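Local coordinates for protein beta-Ala-His dipeptidase (Homo sapiens, PDB 3DLJ) that hydrolyses Xaa-His dipeptides, above all carnosine and anserine, as a secreted zinc-dependent metallopeptidase of the M20 family, at residues L448-D453 against R464-E469; F17-I20 against E26-Q29; I412-G417 against F474-L479. All coordinates share one frame; numbering follows the deposited sequence.

Contact 1 of 3, residues L448-D453 against R464-E469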
ATOM      1  N   LEU A 448      10.006   1.932  -5.225  1.00 34.16           N
ATOM      2  CA  LEU A 448      11.390   1.664  -4.792  1.00 34.77           C
ATOM      3  C   LEU A 448      11.577   0.227  -4.306  1.00 35.01           C
ATOM      4  O   LEU A 448      12.703  -0.290  -4.281  1.00 34.96           O
ATOM      5  CB  LEU A 448      11.864   2.635  -3.694  1.00 35.01           C
ATOM      6  CG  LEU A 448      12.181   4.105  -3.989  1.00 34.62           C
ATOM      7  CD1 LEU A 448      13.174   4.656  -2.954  1.00 32.82           C
ATOM      8  CD2 LEU A 448      12.723   4.251  -5.363  1.00 31.58           C
ATOM      9  N   GLY A 449      10.474  -0.420  -3.945  1.00 34.93           N
ATOM     10  CA  GLY A 449      10.530  -1.765  -3.402  1.00 34.96           C
ATOM     11  C   GLY A 449      10.772  -2.882  -4.395  1.00 35.43           C
ATOM     12  O   GLY A 449      10.416  -2.777  -5.565  1.00 35.46           O
ATOM     13  N   ALA A 450      11.402  -3.958  -3.931  1.00 35.81           N
ATOM     14  CA  ALA A 450      11.503  -5.166  -4.740  1.00 36.00           C
ATOM     15  C   ALA A 450      10.251  -5.996  -4.554  1.00 35.48           C
ATOM     16  O   ALA A 450       9.546  -5.873  -3.551  1.00 36.69           O
ATOM     17  CB  ALA A 450      12.760  -5.991  -4.412  1.00 35.18           C
ATOM     18  N   VAL A 451      10.013  -6.864  -5.525  1.00 35.67           N
ATOM     19  CA  VAL A 451       8.841  -7.743  -5.589  1.00 34.88           C
ATOM     20  C   VAL A 451       8.697  -8.588  -4.328  1.00 35.00           C
ATOM     21  O   VAL A 451       7.578  -8.906  -3.904  1.00 34.98           O
ATOM     22  CB  VAL A 451       8.935  -8.639  -6.890  1.00 35.30           C
ATOM     23  CG1 VAL A 451      10.079  -9.661  -6.803  1.00 33.42           C
ATOM     24  CG2 VAL A 451       7.603  -9.303  -7.210  1.00 34.37           C
ATOM     25  N   ASP A 452       9.830  -8.922  -3.701  1.00 34.74           N
ATOM     26  CA  ASP A 452       9.823  -9.801  -2.537  1.00 34.34           C
ATOM     27  C   ASP A 452      10.013  -9.100  -1.170  1.00 34.45           C
ATOM     28  O   ASP A 452      10.413  -9.725  -0.184  1.00 34.09           O
ATOM     29  CB  ASP A 452      10.840 -10.918  -2.732  1.00 34.89           C
ATOM     30  CG  ASP A 452      12.291 -10.411  -2.759  1.00 35.20           C
ATOM     31  OD1 ASP A 452      12.529  -9.200  -2.925  1.00 34.74           O
ATOM     32  OD2 ASP A 452      13.197 -11.250  -2.604  1.00 38.11           O
ATOM     33  N   ASP A 453       9.690  -7.812  -1.115  1.00 34.62           N
ATOM     34  CA  ASP A 453       9.890  -7.006   0.099  1.00 34.01           C
ATOM     35  C   ASP A 453       9.002  -7.425   1.254  1.00 34.40           C
ATOM     36  O   ASP A 453       9.356  -7.201   2.394  1.00 34.56           O
ATOM     37  CB  ASP A 453       9.726  -5.517  -0.201  1.00 33.35           C
ATOM     38  CG  ASP A 453      11.008  -4.874  -0.779  1.00 32.65           C
ATOM     39  OD1 ASP A 453      12.001  -5.563  -1.023  1.00 31.69           O
ATOM     40  OD2 ASP A 453      11.036  -3.656  -0.998  1.00 31.36           O
ATOM     41  N   ARG A 464      19.095  -2.723   0.704  1.00 31.24           N
ATOM     42  CA  ARG A 464      19.991  -1.556   0.788  1.00 32.43           C
ATOM     43  C   ARG A 464      20.190  -0.908  -0.592  1.00 32.10           C
ATOM     44  O   ARG A 464      20.178   0.319  -0.721  1.00 32.21           O
ATOM     45  CB  ARG A 464      21.351  -1.939   1.395  1.00 32.49           C
ATOM     46  CG  ARG A 464      22.349  -0.790   1.410  1.00 33.75           C
ATOM     47  CD  ARG A 464      23.780  -1.223   1.760  1.00 33.42           C
ATOM     48  NE  ARG A 464      23.965  -1.324   3.202  1.00 33.08           N
ATOM     49  CZ  ARG A 464      24.421  -0.354   3.993  1.00 33.28           C
ATOM     50  NH1 ARG A 464      24.534  -0.588   5.286  1.00 31.32           N
ATOM     51  NH2 ARG A 464      24.758   0.839   3.508  1.00 31.47           N
ATOM     52  N   TRP A 465      20.353  -1.739  -1.621  1.00 31.97           N
ATOM     53  CA  TRP A 465      20.572  -1.241  -2.972  1.00 32.30           C
ATOM     54  C   TRP A 465      19.391  -0.415  -3.475  1.00 31.81           C
ATOM     55  O   TRP A 465      19.588   0.673  -4.038  1.00 32.03           O
ATOM     56  CB  TRP A 465      20.856  -2.401  -3.905  1.00 33.80           C
ATOM     57  CG  TRP A 465      21.219  -2.036  -5.306  1.00 35.08           C
ATOM     58  CD1 TRP A 465      22.462  -1.665  -5.778  1.00 36.20           C
ATOM     59  CD2 TRP A 465      20.353  -2.079  -6.448  1.00 36.66           C
ATOM     60  NE1 TRP A 465      22.402  -1.450  -7.137  1.00 35.39           N
ATOM     61  CE2 TRP A 465      21.124  -1.696  -7.574  1.00 35.84           C
ATOM     62  CE3 TRP A 465      18.992  -2.379  -6.625  1.00 36.96           C
ATOM     63  CZ2 TRP A 465      20.580  -1.612  -8.867  1.00 37.37           C
ATOM     64  CZ3 TRP A 465      18.450  -2.301  -7.915  1.00 37.19           C
ATOM     65  CH2 TRP A 465      19.246  -1.927  -9.018  1.00 36.86           C
ATOM     66  N   ASN A 466      18.175  -0.919  -3.252  1.00 30.76           N
ATOM     67  CA  ASN A 466      16.949  -0.194  -3.599  1.00 30.29           C
ATOM     68  C   ASN A 466      16.784   1.119  -2.851  1.00 29.95           C
ATOM     69  O   ASN A 466      16.356   2.118  -3.434  1.00 30.33           O
ATOM     70  CB  ASN A 466      15.733  -1.051  -3.337  1.00 29.90           C
ATOM     71  CG  ASN A 466      15.628  -2.204  -4.284  1.00 30.71           C
ATOM     72  OD1 ASN A 466      16.530  -3.026  -4.382  1.00 31.37           O
ATOM     73  ND2 ASN A 466      14.500  -2.296  -4.970  1.00 31.49           N
ATOM     74  N   TYR A 467      17.117   1.104  -1.563  1.00 28.73           N
ATOM     75  CA  TYR A 467      17.018   2.278  -0.704  1.00 28.76           C
ATOM     76  C   TYR A 467      18.025   3.371  -1.086  1.00 28.57           C
ATOM     77  O   TYR A 467      17.685   4.543  -1.124  1.00 29.12           O
ATOM     78  CB  TYR A 467      17.217   1.835   0.753  1.00 27.98           C
ATOM     79  CG  TYR A 467      17.230   2.920   1.807  1.00 28.58           C
ATOM     80  CD1 TYR A 467      16.140   3.800   1.961  1.00 29.18           C
ATOM     81  CD2 TYR A 467      18.308   3.038   2.695  1.00 26.02           C
ATOM     82  CE1 TYR A 467      16.134   4.787   2.955  1.00 27.72           C
ATOM     83  CE2 TYR A 467      18.307   4.006   3.694  1.00 26.83           C
ATOM     84  CZ  TYR A 467      17.204   4.886   3.825  1.00 28.79           C
ATOM     85  OH  TYR A 467      17.195   5.877   4.820  1.00 27.52           O
ATOM     86  N   ILE A 468      19.259   2.963  -1.374  1.00 29.08           N
ATOM     87  CA  ILE A 468      20.349   3.877  -1.717  1.00 29.16           C
ATOM     88  C   ILE A 468      20.315   4.336  -3.166  1.00 29.70           C
ATOM     89  O   ILE A 468      20.405   5.536  -3.438  1.00 30.55           O
ATOM     90  CB  ILE A 468      21.716   3.264  -1.357  1.00 29.00           C
ATOM     91  CG1 ILE A 468      21.789   3.012   0.158  1.00 28.87           C
ATOM     92  CG2 ILE A 468      22.865   4.179  -1.805  1.00 29.54           C
ATOM     93  CD1 ILE A 468      21.538   4.257   1.038  1.00 27.26           C
ATOM     94  N   GLU A 469      20.166   3.393  -4.098  1.00 30.05           N
ATOM     95  CA  GLU A 469      19.998   3.722  -5.510  1.00 29.40           C
ATOM     96  C   GLU A 469      18.715   4.495  -5.776  1.00 29.37           C
ATOM     97  O   GLU A 469      18.669   5.311  -6.703  1.00 29.36           O
ATOM     98  CB  GLU A 469      20.056   2.462  -6.374  1.00 29.76           C
ATOM     99  CG  GLU A 469      21.456   1.794  -6.393  1.00 30.81           C
ATOM    100  CD  GLU A 469      22.603   2.731  -6.855  1.00 31.98           C
ATOM    101  OE1 GLU A 469      23.592   2.931  -6.104  1.00 35.15           O
ATOM    102  OE2 GLU A 469      22.528   3.271  -7.967  1.00 32.23           O
TER
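N466, in the first turn of helix 464-482, reaches across to the loop after strand 444-445 and grips the backbone of L448. Its ND2 donates a hydrogen bond of 2.8 Å to L448 O, nearly straight at 166°. The acceptor lies almost in the plane of the asparagine amide, while seen from the other partner the donor stands 23° out of the L448 carbonyl plane. With CG turned away from its own carbonyl carbon and lying beside the backbone N (chi1 -69°), the amide projects toward the loop, and N466 CB also comes within 3.3 Å of L448 O. This is the tight, buried part of the contact. L448 lies alongside, its CD1 4.1 Å from N466 O, and its side chain also touches S205 and A150 of helix 141-160. With an alanine at N466 the L448 carbonyl would probably lose its amide donor, and this end of the loop would be freer to shift against the helix.

The looser side begins at A450, whose CB lies 4.1 Å from N466 ND2, a packing contact alone. From there the type I turn A450-D453, partly exposed through V451 and D452, swings clear of the helix. It is stabilised from within: D453 N bonds to A450 O at 3.1 Å, and A450 N makes a weak bond to D453 OD2. K461 forms salt bridges to both D452 and D453.

The loop at G449 passes about 8 Å from the side chain of D206, a zinc ligand. The chemistry implies that one amide hydrogen bond supplies the polar link between these two segments, alongside the bonds that this irregular loop near the metal site makes to W209 and K461.

Contact 2 of 3, residues F17-I20 against E26-Q29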
ATOM      1  N   PHE A  17      25.380  12.256  -6.193  1.00 32.16           N
ATOM      2  CA  PHE A  17      25.514  10.788  -6.196  1.00 32.34           C
ATOM      3  C   PHE A  17      26.676  10.330  -5.319  1.00 32.62           C
ATOM      4  O   PHE A  17      26.536   9.357  -4.573  1.00 33.25           O
ATOM      5  CB  PHE A  17      25.713  10.255  -7.625  1.00 32.04           C
ATOM      6  CG  PHE A  17      24.439  10.166  -8.451  1.00 32.76           C
ATOM      7  CD1 PHE A  17      23.300  10.906  -8.125  1.00 33.42           C
ATOM      8  CD2 PHE A  17      24.393   9.344  -9.577  1.00 34.69           C
ATOM      9  CE1 PHE A  17      22.148  10.829  -8.897  1.00 33.00           C
ATOM     10  CE2 PHE A  17      23.233   9.253 -10.352  1.00 34.13           C
ATOM     11  CZ  PHE A  17      22.116  10.005 -10.015  1.00 33.00           C
ATOM     12  N   GLN A  18      27.815  11.020  -5.429  1.00 32.65           N
ATOM     13  CA  GLN A  18      28.975  10.777  -4.573  1.00 33.23           C
ATOM     14  C   GLN A  18      28.578  10.902  -3.104  1.00 31.65           C
ATOM     15  O   GLN A  18      28.920  10.041  -2.313  1.00 32.18           O
ATOM     16  CB  GLN A  18      30.129  11.763  -4.855  1.00 32.47           C
ATOM     17  CG  GLN A  18      30.756  11.723  -6.237  1.00 35.57           C
ATOM     18  CD  GLN A  18      31.732  12.918  -6.500  1.00 35.59           C
ATOM     19  OE1 GLN A  18      32.312  13.515  -5.558  1.00 38.12           O
ATOM     20  NE2 GLN A  18      31.915  13.250  -7.774  1.00 35.14           N
ATOM     21  N   TYR A  19      27.886  11.991  -2.754  1.00 31.17           N
ATOM     22  CA  TYR A  19      27.386  12.247  -1.381  1.00 30.61           C
ATOM     23  C   TYR A  19      26.544  11.074  -0.864  1.00 30.21           C
ATOM     24  O   TYR A  19      26.792  10.542   0.218  1.00 30.78           O
ATOM     25  CB  TYR A  19      26.593  13.577  -1.316  1.00 30.55           C
ATOM     26  CG  TYR A  19      26.151  13.996   0.075  1.00 29.79           C
ATOM     27  CD1 TYR A  19      26.878  14.933   0.825  1.00 30.24           C
ATOM     28  CD2 TYR A  19      25.010  13.439   0.649  1.00 28.65           C
ATOM     29  CE1 TYR A  19      26.457  15.312   2.126  1.00 29.72           C
ATOM     30  CE2 TYR A  19      24.595  13.789   1.912  1.00 29.45           C
ATOM     31  CZ  TYR A  19      25.312  14.719   2.653  1.00 30.88           C
ATOM     32  OH  TYR A  19      24.831  15.015   3.918  1.00 31.94           O
ATOM     33  N   ILE A  20      25.559  10.673  -1.652  1.00 30.53           N
ATOM     34  CA  ILE A  20      24.681   9.547  -1.313  1.00 30.73           C
ATOM     35  C   ILE A  20      25.484   8.250  -1.034  1.00 31.63           C
ATOM     36  O   ILE A  20      25.232   7.591  -0.034  1.00 31.88           O
ATOM     37  CB  ILE A  20      23.540   9.361  -2.374  1.00 30.50           C
ATOM     38  CG1 ILE A  20      22.580  10.562  -2.355  1.00 30.24           C
ATOM     39  CG2 ILE A  20      22.759   8.088  -2.109  1.00 30.63           C
ATOM     40  CD1 ILE A  20      21.754  10.820  -3.691  1.00 28.10           C
ATOM     41  N   GLU A  26      24.915   6.229   7.207  1.00 32.86           N
ATOM     42  CA  GLU A  26      24.113   7.222   7.921  1.00 34.08           C
ATOM     43  C   GLU A  26      22.649   7.209   7.467  1.00 32.74           C
ATOM     44  O   GLU A  26      21.762   7.396   8.284  1.00 32.54           O
ATOM     45  CB  GLU A  26      24.675   8.626   7.741  1.00 33.29           C
ATOM     46  CG  GLU A  26      25.811   9.001   8.690  1.00 37.83           C
ATOM     47  CD  GLU A  26      26.518  10.306   8.253  1.00 38.65           C
ATOM     48  OE1 GLU A  26      25.829  11.190   7.668  1.00 44.15           O
ATOM     49  OE2 GLU A  26      27.754  10.441   8.482  1.00 43.43           O
ATOM     50  N   PHE A  27      22.405   6.993   6.170  1.00 32.02           N
ATOM     51  CA  PHE A  27      21.043   6.978   5.661  1.00 31.10           C
ATOM     52  C   PHE A  27      20.335   5.732   6.236  1.00 30.46           C
ATOM     53  O   PHE A  27      19.183   5.794   6.563  1.00 30.28           O
ATOM     54  CB  PHE A  27      21.002   6.969   4.119  1.00 31.15           C
ATOM     55  CG  PHE A  27      21.402   8.295   3.436  1.00 31.03           C
ATOM     56  CD1 PHE A  27      21.501   9.489   4.144  1.00 31.22           C
ATOM     57  CD2 PHE A  27      21.633   8.325   2.053  1.00 29.62           C
ATOM     58  CE1 PHE A  27      21.826  10.681   3.511  1.00 30.96           C
ATOM     59  CE2 PHE A  27      21.958   9.499   1.406  1.00 29.42           C
ATOM     60  CZ  PHE A  27      22.065  10.691   2.126  1.00 30.94           C
ATOM     61  N   VAL A  28      21.061   4.615   6.330  1.00 30.14           N
ATOM     62  CA  VAL A  28      20.589   3.326   6.838  1.00 29.32           C
ATOM     63  C   VAL A  28      20.404   3.344   8.356  1.00 30.00           C
ATOM     64  O   VAL A  28      19.541   2.645   8.879  1.00 30.33           O
ATOM     65  CB  VAL A  28      21.584   2.166   6.463  1.00 29.22           C
ATOM     66  CG1 VAL A  28      21.298   0.888   7.274  1.00 28.46           C
ATOM     67  CG2 VAL A  28      21.538   1.867   4.974  1.00 28.19           C
ATOM     68  N   GLN A  29      21.202   4.145   9.062  1.00 29.87           N
ATOM     69  CA  GLN A  29      21.028   4.294  10.494  1.00 30.33           C
ATOM     70  C   GLN A  29      19.817   5.170  10.799  1.00 30.12           C
ATOM     71  O   GLN A  29      19.111   4.907  11.761  1.00 30.27           O
ATOM     72  CB  GLN A  29      22.305   4.856  11.159  1.00 30.77           C
ATOM     73  CG  GLN A  29      22.126   5.278  12.600  1.00 30.92           C
ATOM     74  CD  GLN A  29      21.916   4.101  13.554  1.00 33.92           C
ATOM     75  OE1 GLN A  29      22.415   2.995  13.329  1.00 33.92           O
ATOM     76  NE2 GLN A  29      21.178   4.345  14.627  1.00 32.80           N
TER
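F27 carries this contact, pushing its ring from helix 24-35 toward the preceding helix 13-22, where I20 and Y19 receive it. The three residues illustrate how one aromatic side chain can fill the angle between two consecutive short helices, here separated by H23, without any hydrogen bond across the pair. The nearest CA atoms, those of I20 and F27, are 8.3 Å apart, a gap that the phenyl ring bridges.

I20 meets one corner of the ring. F27 CE2 lies 3.8 Å from I20 CA and 3.9 Å from I20 CG2, so the phenylalanine touches the helix backbone as well as the branched side chain. The other branch of the isoleucine, CG1, sits in the plane of the F27 ring at its edge, 4.0 Å from CE2. The long directions of the two side chains are roughly perpendicular.

Y19 takes the neighbouring corner. Its CG lies anti to the backbone N (chi1 -174°), a torsion that carries the ring along the helix and brings its far end closer to F27 than its CB is. There Y19 CE2 stands 4.0 Å from F27 CZ, which approaches the tyrosine ring at its edge and close to its plane. The tyrosine ring also stacks with H23, the residue at the break between the helices.

Two longer helices flank this corner. Helix 141-160 supports Y19 through A157 and A160, and F27 through N153 and S156, whereas helix 464-482 meets I20 through T471 and K472. The N-terminal helix pair thus packs against helices 141-160 and 464-482.

Contact 3 of 3, residues I412-G417 against F474-L479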
ATOM      1  N   ILE A 412      15.035   7.166 -14.250  1.00 35.06           N
ATOM      2  CA  ILE A 412      15.319   5.730 -14.108  1.00 35.62           C
ATOM      3  C   ILE A 412      16.434   5.291 -15.022  1.00 35.65           C
ATOM      4  O   ILE A 412      17.353   4.605 -14.575  1.00 36.02           O
ATOM      5  CB  ILE A 412      14.051   4.827 -14.283  1.00 36.21           C
ATOM      6  CG1 ILE A 412      13.138   4.959 -13.059  1.00 34.64           C
ATOM      7  CG2 ILE A 412      14.435   3.339 -14.501  1.00 35.88           C
ATOM      8  CD1 ILE A 412      11.951   4.027 -13.072  1.00 35.72           C
ATOM      9  N   ARG A 413      16.370   5.721 -16.286  1.00 36.06           N
ATOM     10  CA  ARG A 413      17.411   5.423 -17.254  1.00 36.13           C
ATOM     11  C   ARG A 413      18.775   5.899 -16.761  1.00 36.00           C
ATOM     12  O   ARG A 413      19.752   5.140 -16.818  1.00 36.10           O
ATOM     13  CB  ARG A 413      17.074   5.987 -18.644  1.00 36.70           C
ATOM     14  N   THR A 414      18.829   7.125 -16.236  1.00 35.59           N
ATOM     15  CA  THR A 414      20.082   7.700 -15.703  1.00 35.26           C
ATOM     16  C   THR A 414      20.711   6.858 -14.588  1.00 35.60           C
ATOM     17  O   THR A 414      21.922   6.595 -14.618  1.00 35.47           O
ATOM     18  CB  THR A 414      19.892   9.165 -15.199  1.00 35.24           C
ATOM     19  OG1 THR A 414      19.651  10.027 -16.309  1.00 33.20           O
ATOM     20  CG2 THR A 414      21.125   9.670 -14.461  1.00 34.59           C
ATOM     21  N   VAL A 415      19.897   6.445 -13.611  1.00 36.07           N
ATOM     22  CA  VAL A 415      20.413   5.777 -12.398  1.00 36.46           C
ATOM     23  C   VAL A 415      20.674   4.276 -12.592  1.00 36.47           C
ATOM     24  O   VAL A 415      21.667   3.738 -12.102  1.00 35.52           O
ATOM     25  CB  VAL A 415      19.516   6.046 -11.157  1.00 36.42           C
ATOM     26  CG1 VAL A 415      19.976   5.245  -9.947  1.00 35.17           C
ATOM     27  CG2 VAL A 415      19.518   7.542 -10.829  1.00 37.39           C
ATOM     28  N   PHE A 416      19.788   3.615 -13.326  1.00 37.52           N
ATOM     29  CA  PHE A 416      19.855   2.166 -13.451  1.00 38.70           C
ATOM     30  C   PHE A 416      20.393   1.729 -14.802  1.00 39.77           C
ATOM     31  O   PHE A 416      20.688   0.550 -15.004  1.00 40.19           O
ATOM     32  CB  PHE A 416      18.501   1.520 -13.098  1.00 38.20           C
ATOM     33  CG  PHE A 416      18.099   1.721 -11.642  1.00 38.13           C
ATOM     34  CD1 PHE A 416      17.207   2.726 -11.279  1.00 37.54           C
ATOM     35  CD2 PHE A 416      18.642   0.924 -10.635  1.00 37.79           C
ATOM     36  CE1 PHE A 416      16.853   2.922  -9.938  1.00 37.49           C
ATOM     37  CE2 PHE A 416      18.275   1.107  -9.276  1.00 35.83           C
ATOM     38  CZ  PHE A 416      17.390   2.103  -8.937  1.00 36.88           C
ATOM     39  N   GLY A 417      20.543   2.693 -15.711  1.00 40.68           N
ATOM     40  CA  GLY A 417      21.109   2.434 -17.018  1.00 41.93           C
ATOM     41  C   GLY A 417      20.196   1.630 -17.911  1.00 42.92           C
ATOM     42  O   GLY A 417      20.640   1.065 -18.911  1.00 43.14           O
ATOM     43  N   PHE A 474      15.543   9.625  -7.019  1.00 31.07           N
ATOM     44  CA  PHE A 474      14.842  10.829  -6.637  1.00 30.97           C
ATOM     45  C   PHE A 474      15.655  12.102  -6.947  1.00 31.02           C
ATOM     46  O   PHE A 474      15.102  13.113  -7.408  1.00 30.96           O
ATOM     47  CB  PHE A 474      14.402  10.756  -5.154  1.00 30.32           C
ATOM     48  CG  PHE A 474      13.271   9.788  -4.881  1.00 29.57           C
ATOM     49  CD1 PHE A 474      12.296   9.510  -5.852  1.00 29.51           C
ATOM     50  CD2 PHE A 474      13.146   9.179  -3.620  1.00 28.58           C
ATOM     51  CE1 PHE A 474      11.225   8.621  -5.581  1.00 28.26           C
ATOM     52  CE2 PHE A 474      12.064   8.278  -3.323  1.00 26.99           C
ATOM     53  CZ  PHE A 474      11.111   8.010  -4.303  1.00 29.43           C
ATOM     54  N   ALA A 475      16.956  12.067  -6.670  1.00 31.59           N
ATOM     55  CA  ALA A 475      17.867  13.189  -7.031  1.00 32.06           C
ATOM     56  C   ALA A 475      17.826  13.546  -8.546  1.00 32.40           C
ATOM     57  O   ALA A 475      17.603  14.712  -8.926  1.00 32.87           O
ATOM     58  CB  ALA A 475      19.293  12.876  -6.579  1.00 31.62           C
ATOM     59  N   ALA A 476      18.009  12.541  -9.402  1.00 32.51           N
ATOM     60  CA  ALA A 476      17.897  12.721 -10.853  1.00 33.07           C
ATOM     61  C   ALA A 476      16.523  13.296 -11.276  1.00 33.81           C
ATOM     62  O   ALA A 476      16.433  14.133 -12.197  1.00 34.12           O
ATOM     63  CB  ALA A 476      18.169  11.392 -11.573  1.00 32.55           C
ATOM     64  N   PHE A 477      15.475  12.838 -10.588  1.00 33.40           N
ATOM     65  CA  PHE A 477      14.094  13.165 -10.891  1.00 33.84           C
ATOM     66  C   PHE A 477      13.793  14.640 -10.634  1.00 34.37           C
ATOM     67  O   PHE A 477      13.122  15.287 -11.453  1.00 33.76           O
ATOM     68  CB  PHE A 477      13.165  12.237 -10.091  1.00 33.27           C
ATOM     69  CG  PHE A 477      11.702  12.484 -10.310  1.00 34.28           C
ATOM     70  CD1 PHE A 477      11.090  12.159 -11.524  1.00 34.86           C
ATOM     71  CD2 PHE A 477      10.919  13.021  -9.294  1.00 33.83           C
ATOM     72  CE1 PHE A 477       9.720  12.360 -11.718  1.00 33.15           C
ATOM     73  CE2 PHE A 477       9.552  13.235  -9.491  1.00 34.83           C
ATOM     74  CZ  PHE A 477       8.953  12.902 -10.708  1.00 32.88           C
ATOM     75  N   PHE A 478      14.300  15.174  -9.515  1.00 35.12           N
ATOM     76  CA  PHE A 478      14.192  16.616  -9.230  1.00 35.77           C
ATOM     77  C   PHE A 478      14.601  17.417 -10.462  1.00 36.55           C
ATOM     78  O   PHE A 478      13.918  18.373 -10.857  1.00 36.11           O
ATOM     79  CB  PHE A 478      15.078  17.057  -8.053  1.00 35.07           C
ATOM     80  CG  PHE A 478      14.740  16.408  -6.738  1.00 34.33           C
ATOM     81  CD1 PHE A 478      15.680  16.394  -5.707  1.00 33.61           C
ATOM     82  CD2 PHE A 478      13.518  15.795  -6.531  1.00 33.72           C
ATOM     83  CE1 PHE A 478      15.404  15.794  -4.490  1.00 32.50           C
ATOM     84  CE2 PHE A 478      13.235  15.186  -5.313  1.00 34.50           C
ATOM     85  CZ  PHE A 478      14.182  15.188  -4.291  1.00 33.32           C
ATOM     86  N   LEU A 479      15.724  17.003 -11.046  1.00 37.76           N
ATOM     87  CA  LEU A 479      16.336  17.677 -12.169  1.00 39.72           C
ATOM     88  C   LEU A 479      15.472  17.534 -13.431  1.00 40.02           C
ATOM     89  O   LEU A 479      15.306  18.491 -14.184  1.00 40.44           O
ATOM     90  CB  LEU A 479      17.764  17.159 -12.375  1.00 39.42           C
ATOM     91  CG  LEU A 479      18.701  17.916 -13.320  1.00 41.00           C
ATOM     92  CD1 LEU A 479      19.004  19.332 -12.825  1.00 42.86           C
ATOM     93  CD2 LEU A 479      20.010  17.131 -13.505  1.00 41.13           C
TER
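T414 and A476 bring the two backbones to 7.3 Å between CA atoms, where the last turn of helix 403-416 packs on the C-terminal helix 464-482. This is close helix-helix packing within the M20 peptidase fold, and it exemplifies how a small residue lets two helices approach: A476 directs only a methyl group at its neighbour. That methyl is the shared contact point, met by side chains from two consecutive residues of the other helix. T414 comes from the more open side, its CG2 4.5 Å from A476 CB, at the limit of contact. Its hydroxyl turns to its own helix instead, with a weak hydrogen bond from OG1 to the carbonyl of R410.

No hydrogen bond crosses the interface, and the buried patch is small and apolar. Beyond it the packing is extended by neighbouring residues of the same two helices: A476 also rests on A411, while V415 touches E469 and K472. F474, which points away from helix 403-416, and F478 both meet W151 of helix 141-160 edge-to-face, so the C-terminal helix is held between helices 403-416 and 141-160.

Helix 403-416 ends just past the contact. G417 is the first residue to leave the helical conformation, its positive phi of 71° being easily adopted by a residue without a side chain.

The two valine methyls point to different neighbours. V415 CG1 lies over one face of the F416 ring, offset toward its rim. Because chi1 of V415 is 174°, CG1 lies anti to the backbone N, whereas CG2, beside that N, is the branch that meets A476 CB at 4.1 Å.

From the N terminus, contact 2 comes first and closes a short loop between helices 13-22 and 24-35, complete before the others open. Contact 3 opens next, at the end of helix 403-416, and spans a long excursion before closing on helix 464-482. Contact 1 is nested inside that excursion and lands on an earlier turn of the same helix. This C-terminal helix is the common element: Y467 OH, with a probable hydrogen bond to F27 O, joins contact 1 to contact 2, and W465 packs against F416 of contact 3. Independently of that helix, F17 packs on V415. Together they tie the N-terminal helices, helix 403-416 and the loop near the zinc ions to helix 464-482.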